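Carboxylesterase (Ferroplasma acidiphilum, PDB 3WJ2) is a carboxylesterase of the alpha/beta-hydrolase fold that probably hydrolyses carboxylic ester bonds. Local coordinates at residues F35-S40 / F89-T94; S42-P47 / Y95-R100; A126-Y131 / C166-D171; E175-Q180 / N239-I244. One frame throughout, in Å; residues are numbered along the deposited sequence.

Contact 1: residues F35-S40 / F89-T94; sequences FLDESS and FGNIET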
loop_
_atom_site.group_PDB
_atom_site.type_symbol
_atom_site.label_atom_id
_atom_site.label_comp_id
_atom_site.label_asym_id
_atom_site.label_seq_id
_atom_site.Cartn_x
_atom_site.Cartn_y
_atom_site.Cartn_z
ATOM N N PHE B 35 7.610 -31.117 -17.420
ATOM C CA PHE B 35 7.193 -30.017 -18.235
ATOM C C PHE B 35 7.970 -28.757 -17.929
ATOM O O PHE B 35 8.481 -28.109 -18.791
ATOM C CB PHE B 35 5.696 -29.766 -18.079
ATOM C CG PHE B 35 5.219 -28.572 -18.855
ATOM C CD1 PHE B 35 5.158 -28.613 -20.282
ATOM C CD2 PHE B 35 4.801 -27.414 -18.198
ATOM C CE1 PHE B 35 4.719 -27.522 -20.988
ATOM C CE2 PHE B 35 4.359 -26.291 -18.925
ATOM C CZ PHE B 35 4.297 -26.356 -20.314
ATOM N N LEU B 36 8.059 -28.409 -16.650
ATOM C CA LEU B 36 8.651 -27.146 -16.350
ATOM C C LEU B 36 10.182 -27.185 -16.539
ATOM O O LEU B 36 10.762 -26.176 -17.050
ATOM C CB LEU B 36 8.254 -26.736 -14.914
ATOM C CG LEU B 36 6.750 -26.486 -14.694
ATOM C CD1 LEU B 36 6.530 -26.298 -13.125
ATOM C CD2 LEU B 36 6.330 -25.220 -15.461
ATOM N N ASP B 37 10.846 -28.310 -16.212
ATOM C CA ASP B 37 12.299 -28.299 -16.342
ATOM C C ASP B 37 12.687 -28.343 -17.843
ATOM O O ASP B 37 13.601 -27.648 -18.246
ATOM C CB ASP B 37 12.977 -29.479 -15.659
ATOM C CG ASP B 37 12.907 -29.421 -14.098
ATOM O OD1 ASP B 37 12.593 -28.319 -13.622
ATOM O OD2 ASP B 37 13.149 -30.523 -13.507
ATOM N N GLU B 38 11.977 -29.189 -18.602
ATOM C CA GLU B 38 12.333 -29.326 -20.032
ATOM C C GLU B 38 11.950 -28.083 -20.829
ATOM O O GLU B 38 12.732 -27.648 -21.692
ATOM C CB GLU B 38 11.795 -30.620 -20.647
ATOM C CG GLU B 38 12.253 -31.940 -19.983
ATOM C CD GLU B 38 13.790 -32.257 -20.095
ATOM O OE1 GLU B 38 14.503 -31.595 -20.898
ATOM O OE2 GLU B 38 14.285 -33.135 -19.331
ATOM N N SER B 39 10.811 -27.486 -20.507
ATOM C CA SER B 39 10.414 -26.189 -21.070
ATOM C C SER B 39 11.518 -25.153 -20.890
ATOM O O SER B 39 11.870 -24.415 -21.835
ATOM C CB SER B 39 9.104 -25.651 -20.441
ATOM O OG SER B 39 8.030 -26.384 -20.974
ATOM N N SER B 40 12.057 -25.081 -19.663
ATOM C CA SER B 40 13.133 -24.168 -19.353
ATOM C C SER B 40 14.421 -24.438 -20.165
ATOM O O SER B 40 15.020 -23.500 -20.722
ATOM C CB SER B 40 13.383 -24.136 -17.810
ATOM O OG SER B 40 14.633 -23.535 -17.602
ATOM N N PHE B 89 10.350 -28.647 -8.446
ATOM C CA PHE B 89 11.098 -28.677 -9.709
ATOM C C PHE B 89 12.381 -27.899 -9.641
ATOM O O PHE B 89 12.805 -27.363 -8.597
ATOM C CB PHE B 89 10.153 -28.297 -10.921
ATOM C CG PHE B 89 9.755 -26.850 -10.954
ATOM C CD1 PHE B 89 10.408 -25.951 -11.803
ATOM C CD2 PHE B 89 8.712 -26.390 -10.197
ATOM C CE1 PHE B 89 10.043 -24.567 -11.891
ATOM C CE2 PHE B 89 8.343 -25.055 -10.220
ATOM C CZ PHE B 89 9.002 -24.121 -11.022
ATOM N N GLY B 90 13.039 -27.733 -10.777
ATOM C CA GLY B 90 14.344 -27.117 -10.931
ATOM C C GLY B 90 15.471 -28.128 -10.641
ATOM O O GLY B 90 15.262 -29.089 -9.916
ATOM N N ASN B 91 16.651 -27.844 -11.179
ATOM C CA ASN B 91 17.841 -28.681 -10.982
ATOM C C ASN B 91 19.064 -27.921 -11.474
ATOM O O ASN B 91 19.028 -26.739 -11.859
ATOM C CB ASN B 91 17.651 -30.076 -11.670
ATOM C CG ASN B 91 17.449 -29.956 -13.149
ATOM O OD1 ASN B 91 18.125 -29.197 -13.845
ATOM N ND2 ASN B 91 16.471 -30.710 -13.642
ATOM N N ILE B 92 20.228 -28.554 -11.324
ATOM C CA ILE B 92 21.426 -27.923 -11.687
ATOM C C ILE B 92 21.415 -27.462 -13.161
ATOM O O ILE B 92 21.882 -26.397 -13.476
ATOM C CB ILE B 92 22.618 -28.877 -11.388
ATOM C CG1 ILE B 92 22.965 -28.797 -9.914
ATOM C CG2 ILE B 92 23.824 -28.408 -12.151
ATOM C CD1 ILE B 92 23.871 -29.930 -9.390
ATOM N N GLU B 93 20.906 -28.310 -14.044
ATOM C CA GLU B 93 20.911 -27.943 -15.437
ATOM C C GLU B 93 19.991 -26.791 -15.714
ATOM O O GLU B 93 20.444 -25.899 -16.464
ATOM C CB GLU B 93 20.534 -29.122 -16.383
ATOM C CG GLU B 93 21.522 -30.341 -16.250
ATOM C CD GLU B 93 23.007 -30.034 -16.466
ATOM O OE1 GLU B 93 23.394 -29.030 -17.089
ATOM O OE2 GLU B 93 23.820 -30.810 -15.903
ATOM N N THR B 94 18.807 -26.725 -15.058
ATOM C CA THR B 94 17.928 -25.616 -15.441
ATOM C C THR B 94 18.471 -24.271 -14.865
ATOM O O THR B 94 18.137 -23.182 -15.364
ATOM C CB THR B 94 16.505 -25.792 -15.051
ATOM O OG1 THR B 94 16.376 -25.812 -13.597
ATOM C CG2 THR B 94 15.923 -27.117 -15.512
HETATM O O HOH W 1 13.595 -31.032 -11.024
HETATM O O HOH W 2 15.485 -31.935 -16.654
HETATM O O HOH W 3 17.048 -23.225 -17.951
#
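Leu36 lays its CD1 methyl over the centre of the Phe89 ring, 3.6 Å from the ring centroid and 12° off the ring normal. This CH-pi contact ties helix 29-43 to the loop before helix 96-106 of the alpha/beta-hydrolase fold; as in relatives of the hormone-sensitive lipase family, the N-terminal helices probably belong to a cap over the active site, and Phe89 lies near the presumed nucleophile elbow. CG of Phe89 stands between its backbone N and carbonyl carbon (chi1 71°), on a side chain that starts toward the helix. At the ring's edge, in its plane, sits Asp37 OD1. That oxygen also accepts from Gly90 N at 2.9 Å, on the syn side of the carboxylate (N-H...O 150°). Asp37 OD2 takes a water at 2.6 Å, and the same water donates to Gly90 O, so one carboxylate serves Gly90 N directly and Gly90 O through the water. Beyond it the loop braces itself through an Asx motif, Thr94 N to Asn91 OD1 at 2.8 Å, answered by Asn91 N to Thr94 OG1 at 3.2 Å. Thr94 CG2 rests 3.8 Å from Asp37 CB, and a second water joins Ser40 OG to Thr94 O.

Contact 2: residues S42-P47 / Y95-R100; sequences SSRGAP and YDNYCR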
loop_
_atom_site.group_PDB
_atom_site.type_symbol
_atom_site.label_atom_id
_atom_site.label_comp_id
_atom_site.label_asym_id
_atom_site.label_seq_id
_atom_site.Cartn_x
_atom_site.Cartn_y
_atom_site.Cartn_z
ATOM N N SER B 42 14.735 -25.963 -23.013
ATOM C CA SER B 42 14.433 -25.756 -24.487
ATOM C C SER B 42 14.507 -24.301 -24.915
ATOM O O SER B 42 14.692 -24.012 -26.101
ATOM C CB SER B 42 13.055 -26.276 -24.822
ATOM O OG SER B 42 13.128 -27.684 -24.871
ATOM N N SER B 43 14.290 -23.376 -23.977
ATOM C CA SER B 43 14.024 -22.007 -24.349
ATOM C C SER B 43 15.083 -21.091 -23.831
ATOM O O SER B 43 14.986 -19.905 -24.026
ATOM C CB SER B 43 12.669 -21.564 -23.784
ATOM O OG SER B 43 12.800 -21.364 -22.363
ATOM N N ARG B 44 16.105 -21.630 -23.168
ATOM C CA ARG B 44 17.145 -20.783 -22.562
ATOM C C ARG B 44 18.099 -20.201 -23.591
ATOM O O ARG B 44 18.252 -20.767 -24.678
ATOM C CB ARG B 44 18.000 -21.594 -21.577
ATOM C CG ARG B 44 18.969 -22.536 -22.243
ATOM C CD ARG B 44 19.848 -23.230 -21.223
ATOM N NE ARG B 44 20.163 -24.579 -21.662
ATOM C CZ ARG B 44 20.837 -25.477 -20.932
ATOM N NH1 ARG B 44 21.329 -25.184 -19.718
ATOM N NH2 ARG B 44 21.027 -26.699 -21.418
ATOM N N GLY B 45 18.802 -19.148 -23.165
ATOM C CA GLY B 45 19.778 -18.449 -23.957
ATOM C C GLY B 45 21.184 -18.999 -23.873
ATOM O O GLY B 45 21.429 -20.091 -23.308
ATOM N N ALA B 46 22.105 -18.185 -24.415
ATOM C CA ALA B 46 23.541 -18.480 -24.473
ATOM C C ALA B 46 24.122 -18.406 -23.086
ATOM O O ALA B 46 23.931 -17.353 -22.451
ATOM C CB ALA B 46 24.244 -17.409 -25.307
ATOM N N PRO B 47 24.890 -19.434 -22.637
ATOM C CA PRO B 47 25.545 -19.349 -21.297
ATOM C C PRO B 47 26.795 -18.480 -21.297
ATOM O O PRO B 47 27.516 -18.347 -22.342
ATOM C CB PRO B 47 25.935 -20.795 -20.972
ATOM C CG PRO B 47 26.145 -21.457 -22.288
ATOM C CD PRO B 47 25.193 -20.738 -23.271
ATOM N N TYR B 95 19.260 -24.383 -13.771
ATOM C CA TYR B 95 19.869 -23.216 -13.187
ATOM C C TYR B 95 21.232 -22.909 -13.740
ATOM O O TYR B 95 21.824 -21.980 -13.267
ATOM C CB TYR B 95 19.931 -23.389 -11.561
ATOM C CG TYR B 95 18.585 -22.863 -11.008
ATOM C CD1 TYR B 95 17.412 -23.547 -11.228
ATOM C CD2 TYR B 95 18.579 -21.649 -10.250
ATOM C CE1 TYR B 95 16.121 -23.016 -10.728
ATOM C CE2 TYR B 95 17.353 -21.202 -9.776
ATOM C CZ TYR B 95 16.183 -21.824 -10.037
ATOM O OH TYR B 95 14.994 -21.322 -9.580
ATOM N N ASP B 96 21.761 -23.674 -14.701
ATOM C CA ASP B 96 23.133 -23.478 -14.986
ATOM C C ASP B 96 23.481 -22.085 -15.597
ATOM O O ASP B 96 24.506 -21.476 -15.238
ATOM C CB ASP B 96 23.476 -24.639 -15.997
ATOM C CG ASP B 96 24.992 -24.749 -16.264
ATOM O OD1 ASP B 96 25.777 -25.241 -15.407
ATOM O OD2 ASP B 96 25.368 -24.203 -17.358
ATOM N N ASN B 97 22.638 -21.554 -16.491
ATOM C CA ASN B 97 22.911 -20.239 -17.097
ATOM C C ASN B 97 22.950 -19.172 -15.915
ATOM O O ASN B 97 23.879 -18.378 -15.876
ATOM C CB ASN B 97 21.854 -19.779 -18.082
ATOM C CG ASN B 97 22.063 -20.397 -19.486
ATOM O OD1 ASN B 97 22.821 -21.387 -19.623
ATOM N ND2 ASN B 97 21.416 -19.839 -20.468
ATOM N N TYR B 98 21.993 -19.304 -14.991
ATOM C CA TYR B 98 21.913 -18.325 -13.912
ATOM C C TYR B 98 23.111 -18.429 -12.934
ATOM O O TYR B 98 23.732 -17.445 -12.556
ATOM C CB TYR B 98 20.602 -18.556 -13.198
ATOM C CG TYR B 98 20.443 -17.748 -11.888
ATOM C CD1 TYR B 98 19.999 -16.431 -11.921
ATOM C CD2 TYR B 98 20.527 -18.481 -10.734
ATOM C CE1 TYR B 98 19.875 -15.735 -10.654
ATOM C CE2 TYR B 98 20.372 -17.842 -9.539
ATOM C CZ TYR B 98 19.997 -16.555 -9.552
ATOM O OH TYR B 98 19.747 -15.852 -8.369
ATOM N N CYS B 99 23.488 -19.662 -12.539
ATOM C CA CYS B 99 24.620 -19.836 -11.677
ATOM C C CYS B 99 25.944 -19.368 -12.263
ATOM O O CYS B 99 26.754 -18.786 -11.621
ATOM C CB CYS B 99 24.699 -21.270 -11.193
ATOM S SG CYS B 99 23.409 -21.567 -9.891
ATOM N N ARG B 100 26.105 -19.667 -13.570
ATOM C CA ARG B 100 27.218 -19.045 -14.290
ATOM C C ARG B 100 27.267 -17.510 -14.194
ATOM O O ARG B 100 28.309 -16.962 -13.903
ATOM C CB ARG B 100 27.157 -19.460 -15.772
ATOM C CG ARG B 100 27.579 -20.963 -15.999
ATOM C CD ARG B 100 27.141 -21.227 -17.409
ATOM N NE ARG B 100 27.592 -22.549 -17.864
ATOM C CZ ARG B 100 28.735 -22.786 -18.522
ATOM N NH1 ARG B 100 29.620 -21.823 -18.840
ATOM N NH2 ARG B 100 29.010 -24.059 -18.854
HETATM O O HOH W 4 20.442 -23.262 -17.785
#
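Pro47 CB lies over one face of the Arg100 guanidinium, 3.9 Å from Arg100 NE, while the Asp96 carboxylate meets that group at its edge, NE to Asp96 OD2 at 2.8 Å in a salt bridge. The chain of Arg100 is extended from CG to NE (chi3 173°), and its CD also touches the proline, 3.8 Å from Pro47 CB. A second guanidinium, that of Arg44, has Asp96 CB at its edge. The amide of Asn97 carries the link to the other segment. Its ND2 donates to Gly45 O at 2.9 Å (N-H...O 154°); the acceptor lies in the amide plane, yet the donor stands well above the carbonyl plane, 65° out of it. Asn97 OD1 faces Pro47 CB at 3.4 Å, and Arg44 CD packs against the amide, 3.8 Å from Asn97 ND2. A water accepts from Arg44 NH1 at 2.9 Å and from Asn97 N at 3.1 Å, joining the linker to the first turn of the helix.

Several of these groups have further partners: Asn97 ND2 also donates to Glu288, Arg100 NH1 to Val48 O, and Asp96 OD1 pairs with Arg68 and Tyr70. Residues 42-47, which join N-terminal helix 29-43 to the sheet of the alpha/beta-hydrolase fold, are thus held against the start of helix 96-106, which Asp96 fixes to strand 63-71 of that fold.

Contact 3: residues A126-Y131 / C166-D171; sequences AFNDAY and CLKCRD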
loop_
_atom_site.group_PDB
_atom_site.type_symbol
_atom_site.label_atom_id
_atom_site.label_comp_id
_atom_site.label_asym_id
_atom_site.label_seq_id
_atom_site.Cartn_x
_atom_site.Cartn_y
_atom_site.Cartn_z
ATOM N N ALA B 126 14.412 -31.632 2.067
ATOM C CA ALA B 126 15.237 -30.571 1.372
ATOM C C ALA B 126 15.913 -29.745 2.439
ATOM O O ALA B 126 17.025 -29.264 2.224
ATOM C CB ALA B 126 14.295 -29.688 0.555
ATOM N N PHE B 127 15.148 -29.454 3.490
ATOM C CA PHE B 127 15.758 -28.638 4.548
ATOM C C PHE B 127 17.018 -29.321 5.127
ATOM O O PHE B 127 18.049 -28.677 5.335
ATOM C CB PHE B 127 14.687 -28.400 5.666
ATOM C CG PHE B 127 15.301 -27.831 6.895
ATOM C CD1 PHE B 127 15.752 -26.514 6.967
ATOM C CD2 PHE B 127 15.565 -28.720 7.965
ATOM C CE1 PHE B 127 16.408 -26.043 8.134
ATOM C CE2 PHE B 127 16.250 -28.253 9.118
ATOM C CZ PHE B 127 16.681 -26.914 9.204
ATOM N N ASN B 128 16.904 -30.618 5.486
ATOM C CA ASN B 128 18.044 -31.339 5.990
ATOM C C ASN B 128 19.168 -31.408 4.941
ATOM O O ASN B 128 20.333 -31.352 5.306
ATOM C CB ASN B 128 17.607 -32.767 6.383
ATOM C CG ASN B 128 16.781 -32.795 7.683
ATOM O OD1 ASN B 128 16.809 -31.831 8.519
ATOM N ND2 ASN B 128 16.033 -33.915 7.866
ATOM N N ASP B 129 18.800 -31.496 3.652
ATOM C CA ASP B 129 19.803 -31.465 2.619
ATOM C C ASP B 129 20.573 -30.129 2.619
ATOM O O ASP B 129 21.808 -30.081 2.434
ATOM C CB ASP B 129 19.172 -31.718 1.265
ATOM C CG ASP B 129 18.667 -33.099 1.101
ATOM O OD1 ASP B 129 18.963 -33.995 1.943
ATOM O OD2 ASP B 129 17.926 -33.354 0.125
ATOM N N ALA B 130 19.863 -29.030 2.733
ATOM C CA ALA B 130 20.466 -27.688 2.781
ATOM C C ALA B 130 21.375 -27.527 4.020
ATOM O O ALA B 130 22.556 -27.175 3.903
ATOM C CB ALA B 130 19.327 -26.583 2.651
ATOM N N TYR B 131 20.844 -27.868 5.217
ATOM C CA TYR B 131 21.636 -27.735 6.422
ATOM C C TYR B 131 22.812 -28.664 6.467
ATOM O O TYR B 131 23.962 -28.219 6.748
ATOM C CB TYR B 131 20.727 -28.053 7.578
ATOM C CG TYR B 131 21.429 -28.023 8.952
ATOM C CD1 TYR B 131 21.554 -26.827 9.648
ATOM C CD2 TYR B 131 21.908 -29.223 9.547
ATOM C CE1 TYR B 131 22.138 -26.785 10.934
ATOM C CE2 TYR B 131 22.488 -29.193 10.868
ATOM C CZ TYR B 131 22.594 -27.968 11.506
ATOM O OH TYR B 131 23.151 -27.861 12.796
ATOM N N CYS B 166 19.958 -21.266 8.413
ATOM C CA CYS B 166 20.639 -20.300 9.305
ATOM C C CYS B 166 19.982 -20.348 10.660
ATOM O O CYS B 166 20.707 -20.359 11.670
ATOM C CB CYS B 166 20.590 -18.896 8.775
ATOM S SG CYS B 166 21.686 -18.771 7.279
ATOM N N LEU B 167 18.669 -20.432 10.690
ATOM C CA LEU B 167 17.954 -20.487 11.989
ATOM C C LEU B 167 18.392 -21.741 12.748
ATOM O O LEU B 167 18.609 -21.713 13.976
ATOM C CB LEU B 167 16.446 -20.631 11.760
ATOM C CG LEU B 167 15.765 -19.319 11.513
ATOM C CD1 LEU B 167 14.337 -19.568 11.121
ATOM C CD2 LEU B 167 15.727 -18.402 12.904
ATOM N N LYS B 168 18.524 -22.878 12.067
ATOM C CA LYS B 168 18.927 -24.110 12.808
ATOM C C LYS B 168 20.394 -24.032 13.273
ATOM O O LYS B 168 20.753 -24.534 14.404
ATOM C CB LYS B 168 18.689 -25.355 11.910
ATOM C CG LYS B 168 19.072 -26.651 12.693
ATOM C CD LYS B 168 18.675 -27.941 12.005
ATOM C CE LYS B 168 19.470 -29.132 12.735
ATOM N NZ LYS B 168 18.780 -30.394 12.116
ATOM N N CYS B 169 21.300 -23.457 12.486
ATOM C CA CYS B 169 22.703 -23.206 12.924
ATOM C C CYS B 169 22.656 -22.360 14.172
ATOM O O CYS B 169 23.368 -22.727 15.158
ATOM C CB CYS B 169 23.541 -22.448 11.851
ATOM S SG CYS B 169 23.850 -23.450 10.363
ATOM N N ARG B 170 21.760 -21.392 14.199
ATOM C CA ARG B 170 21.741 -20.456 15.366
ATOM C C ARG B 170 21.255 -21.250 16.556
ATOM O O ARG B 170 21.915 -21.198 17.698
ATOM C CB ARG B 170 20.853 -19.250 14.975
ATOM C CG ARG B 170 20.896 -18.013 15.960
ATOM C CD ARG B 170 20.103 -18.318 17.214
ATOM N NE ARG B 170 18.725 -18.822 17.001
ATOM C CZ ARG B 170 17.687 -18.092 16.575
ATOM N NH1 ARG B 170 17.858 -16.783 16.325
ATOM N NH2 ARG B 170 16.496 -18.653 16.426
ATOM N N ASP B 171 20.181 -21.995 16.348
ATOM C CA ASP B 171 19.571 -22.762 17.476
ATOM C C ASP B 171 20.541 -23.766 18.045
ATOM O O ASP B 171 20.598 -23.923 19.313
ATOM C CB ASP B 171 18.323 -23.452 16.991
ATOM C CG ASP B 171 17.217 -22.486 16.649
ATOM O OD1 ASP B 171 17.235 -21.326 17.130
ATOM O OD2 ASP B 171 16.235 -22.897 15.989
HETATM O O HOH W 5 19.158 -30.836 9.491
HETATM O O HOH W 6 21.983 -26.967 14.906
#
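Lys168 NZ is held from two directions: it donates to a water at 2.7 Å, which passes a hydrogen bond on to Asn128 OD1, and it stands over the face of the Tyr131 ring, 4.4 Å from the centroid and 25° off the normal, in a cation-pi contact. The lysine chain is extended throughout and crosses the tyrosine at about a right angle. Its CE makes a CH-pi contact over the same face, 3.7 Å from the Tyr131 centroid. Lys168 CD meets Phe127 CZ at 3.6 Å, where the phenylalanine offers its edge, so the aliphatic chain touches one ring's face and another's rim. Cys169 SG lies obliquely beside the tyrosine, 3.8 Å from Tyr131 CE1. A second water links Tyr131 OH, at 2.6 Å, with Lys168 O, at 2.8 Å. An alanine at Tyr131 would probably leave the ammonium without its aromatic face, the sulfur without its ring and that second water without its phenol partner.

This is a helix-helix crossing within the alpha/beta-hydrolase fold, with a signed angle of -65° and local axes 10.7 Å apart. The ring of Phe127 also meets that of Tyr228, and Ala126 and Ala130 pack on Leu161 of helix 157-172. That helix follows strand 150-155 across the presumed nucleophile elbow, while helix 125-139 reaches strand 63-71 through Asn128 and Asp129.

Contact 4: residues E175-Q180 / N239-I244; sequences EMPAVQ and NLPPAI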
loop_
_atom_site.group_PDB
_atom_site.type_symbol
_atom_site.label_atom_id
_atom_site.label_comp_id
_atom_site.label_asym_id
_atom_site.label_seq_id
_atom_site.Cartn_x
_atom_site.Cartn_y
_atom_site.Cartn_z
ATOM N N GLU B 175 28.554 -23.774 13.658
ATOM C CA GLU B 175 29.142 -22.892 12.632
ATOM C C GLU B 175 27.987 -22.250 11.833
ATOM O O GLU B 175 26.995 -22.907 11.505
ATOM C CB GLU B 175 30.056 -23.667 11.716
ATOM C CG GLU B 175 30.863 -22.686 10.843
ATOM C CD GLU B 175 31.899 -23.298 9.915
ATOM O OE1 GLU B 175 32.262 -24.498 10.038
ATOM O OE2 GLU B 175 32.375 -22.535 9.049
ATOM N N MET B 176 28.089 -20.957 11.580
ATOM C CA MET B 176 26.974 -20.317 10.913
ATOM C C MET B 176 27.561 -19.844 9.533
ATOM O O MET B 176 28.736 -19.476 9.396
ATOM C CB MET B 176 26.457 -19.126 11.858
ATOM C CG MET B 176 25.356 -19.560 13.172
ATOM S SD MET B 176 24.443 -18.024 12.858
ATOM C CE MET B 176 23.749 -18.793 11.392
ATOM N N PRO B 177 26.717 -19.839 8.466
ATOM C CA PRO B 177 27.180 -19.191 7.222
ATOM C C PRO B 177 27.562 -17.721 7.374
ATOM O O PRO B 177 27.052 -17.045 8.304
ATOM C CB PRO B 177 25.943 -19.289 6.320
ATOM C CG PRO B 177 25.136 -20.442 6.883
ATOM C CD PRO B 177 25.306 -20.283 8.374
ATOM N N ALA B 178 28.438 -17.217 6.471
ATOM C CA ALA B 178 28.943 -15.873 6.559
ATOM C C ALA B 178 27.881 -14.819 6.174
ATOM O O ALA B 178 27.969 -13.702 6.612
ATOM C CB ALA B 178 30.168 -15.735 5.654
ATOM N N VAL B 179 26.941 -15.240 5.307
ATOM C CA VAL B 179 25.915 -14.331 4.789
ATOM C C VAL B 179 24.778 -15.226 4.297
ATOM O O VAL B 179 25.065 -16.393 3.997
ATOM C CB VAL B 179 26.478 -13.419 3.725
ATOM C CG1 VAL B 179 27.022 -14.218 2.451
ATOM C CG2 VAL B 179 25.314 -12.411 3.305
ATOM N N GLN B 180 23.565 -14.676 4.315
ATOM C CA GLN B 180 22.409 -15.324 3.708
ATOM C C GLN B 180 21.904 -14.408 2.661
ATOM O O GLN B 180 21.514 -13.301 2.955
ATOM C CB GLN B 180 21.355 -15.749 4.784
ATOM C CG GLN B 180 20.884 -14.556 5.671
ATOM C CD GLN B 180 19.870 -14.983 6.688
ATOM O OE1 GLN B 180 18.980 -15.730 6.377
ATOM N NE2 GLN B 180 20.013 -14.461 7.962
ATOM N N ASN B 239 21.302 -13.166 16.317
ATOM C CA ASN B 239 22.484 -13.892 16.095
ATOM C C ASN B 239 22.419 -14.728 14.814
ATOM O O ASN B 239 23.201 -15.659 14.629
ATOM C CB ASN B 239 22.799 -14.788 17.290
ATOM C CG ASN B 239 23.018 -13.927 18.556
ATOM O OD1 ASN B 239 23.744 -12.928 18.471
ATOM N ND2 ASN B 239 22.352 -14.252 19.665
ATOM N N LEU B 240 21.582 -14.262 13.903
ATOM C CA LEU B 240 21.615 -14.825 12.505
ATOM C C LEU B 240 22.681 -14.135 11.639
ATOM O O LEU B 240 23.111 -12.993 11.933
ATOM C CB LEU B 240 20.243 -14.615 11.883
ATOM C CG LEU B 240 19.173 -15.499 12.490
ATOM C CD1 LEU B 240 17.788 -15.260 12.000
ATOM C CD2 LEU B 240 19.528 -17.056 12.343
ATOM N N PRO B 241 23.120 -14.792 10.563
ATOM C CA PRO B 241 24.072 -14.175 9.652
ATOM C C PRO B 241 23.549 -12.920 8.935
ATOM O O PRO B 241 22.354 -12.799 8.716
ATOM C CB PRO B 241 24.266 -15.258 8.568
ATOM C CG PRO B 241 23.802 -16.595 9.210
ATOM C CD PRO B 241 22.617 -16.098 10.086
ATOM N N PRO B 242 24.462 -11.996 8.593
ATOM C CA PRO B 242 24.087 -10.778 7.835
ATOM C C PRO B 242 23.251 -11.256 6.606
ATOM O O PRO B 242 23.573 -12.334 6.045
ATOM C CB PRO B 242 25.430 -10.211 7.415
ATOM C CG PRO B 242 26.386 -10.747 8.546
ATOM C CD PRO B 242 25.911 -12.096 8.870
ATOM N N ALA B 243 22.248 -10.463 6.254
ATOM C CA ALA B 243 21.319 -10.880 5.211
ATOM C C ALA B 243 21.299 -9.828 4.083
ATOM O O ALA B 243 21.456 -8.582 4.310
ATOM C CB ALA B 243 19.915 -11.019 5.737
ATOM N N ILE B 244 21.084 -10.368 2.860
ATOM C CA ILE B 244 20.631 -9.524 1.721
ATOM C C ILE B 244 19.285 -10.124 1.311
ATOM O O ILE B 244 19.194 -11.335 1.008
ATOM C CB ILE B 244 21.583 -9.591 0.569
ATOM C CG1 ILE B 244 22.999 -9.157 0.987
ATOM C CG2 ILE B 244 21.053 -8.766 -0.642
ATOM C CD1 ILE B 244 24.114 -9.460 -0.154
#
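Gln180 sets its CG between the backbone N and carbonyl carbon (chi1 56°) and its CD anti to CA (chi2 180°), a course that carries the amide to Pro241. There NE2 donates to Pro241 O at 3.0 Å in a nearly straight bond (N-H...O 173°), the acceptor lying in the amide plane. The same residue opens the parallel pairing of two strands of the alpha/beta-hydrolase sheet: Gln180 N donates to Pro242 O at 2.9 Å, and Ile244 N donates to Gln180 O at 3.0 Å, straddling Ala243, with which Gln180 forms the bridge. Side by side on one face of the sheet, Gln180 CG and Ala243 CB meet at 3.7 Å. Neither Pro241 nor Pro242 has an N-H to give, and here their carbonyls serve as acceptors, one from a side chain and one from the backbone. An alanine in place of Gln180 would probably keep both backbone bonds but leave Pro241 O without its amide partner and open a gap beside Ala243.

Ahead of the strands the contact is carried by prolines: Pro241 CB packs on Pro177 O at 3.3 Å, and Pro242 CD on Ala178 O at 3.5 Å. The Met176 side chain lies near Asn239 and Pro241, though its fit there is doubtful. Backbone bonds of Val179 to Val152 and of Ala243 to Val272 extend the sheet to strands 150-155 and 271-280; Pro241 packs on Cys166 of helix 157-172, and Ala243 on Leu264 of helix 254-266.

Overall arrangement
Contact 4 is the buried one of the four, where strand pairing and prolines dominate and hydrogen bonds run directly between protein atoms. The other three are only partly buried, and each adds at least one water that joins its segments; contact 2, with most of its touching residues exposed, is the most superficial and mixes charge with amide bonding. Contacts 1 and 2 share helix 29-43 and touch each other, binding the N-terminal region to successive parts of residues 89-100. Contacts 3 and 4, whose centres are about 12 Å apart, also touch, through helix 157-172 and the segments beside it. Contact 4 lies across the chain's centre from both contacts 1 and 2.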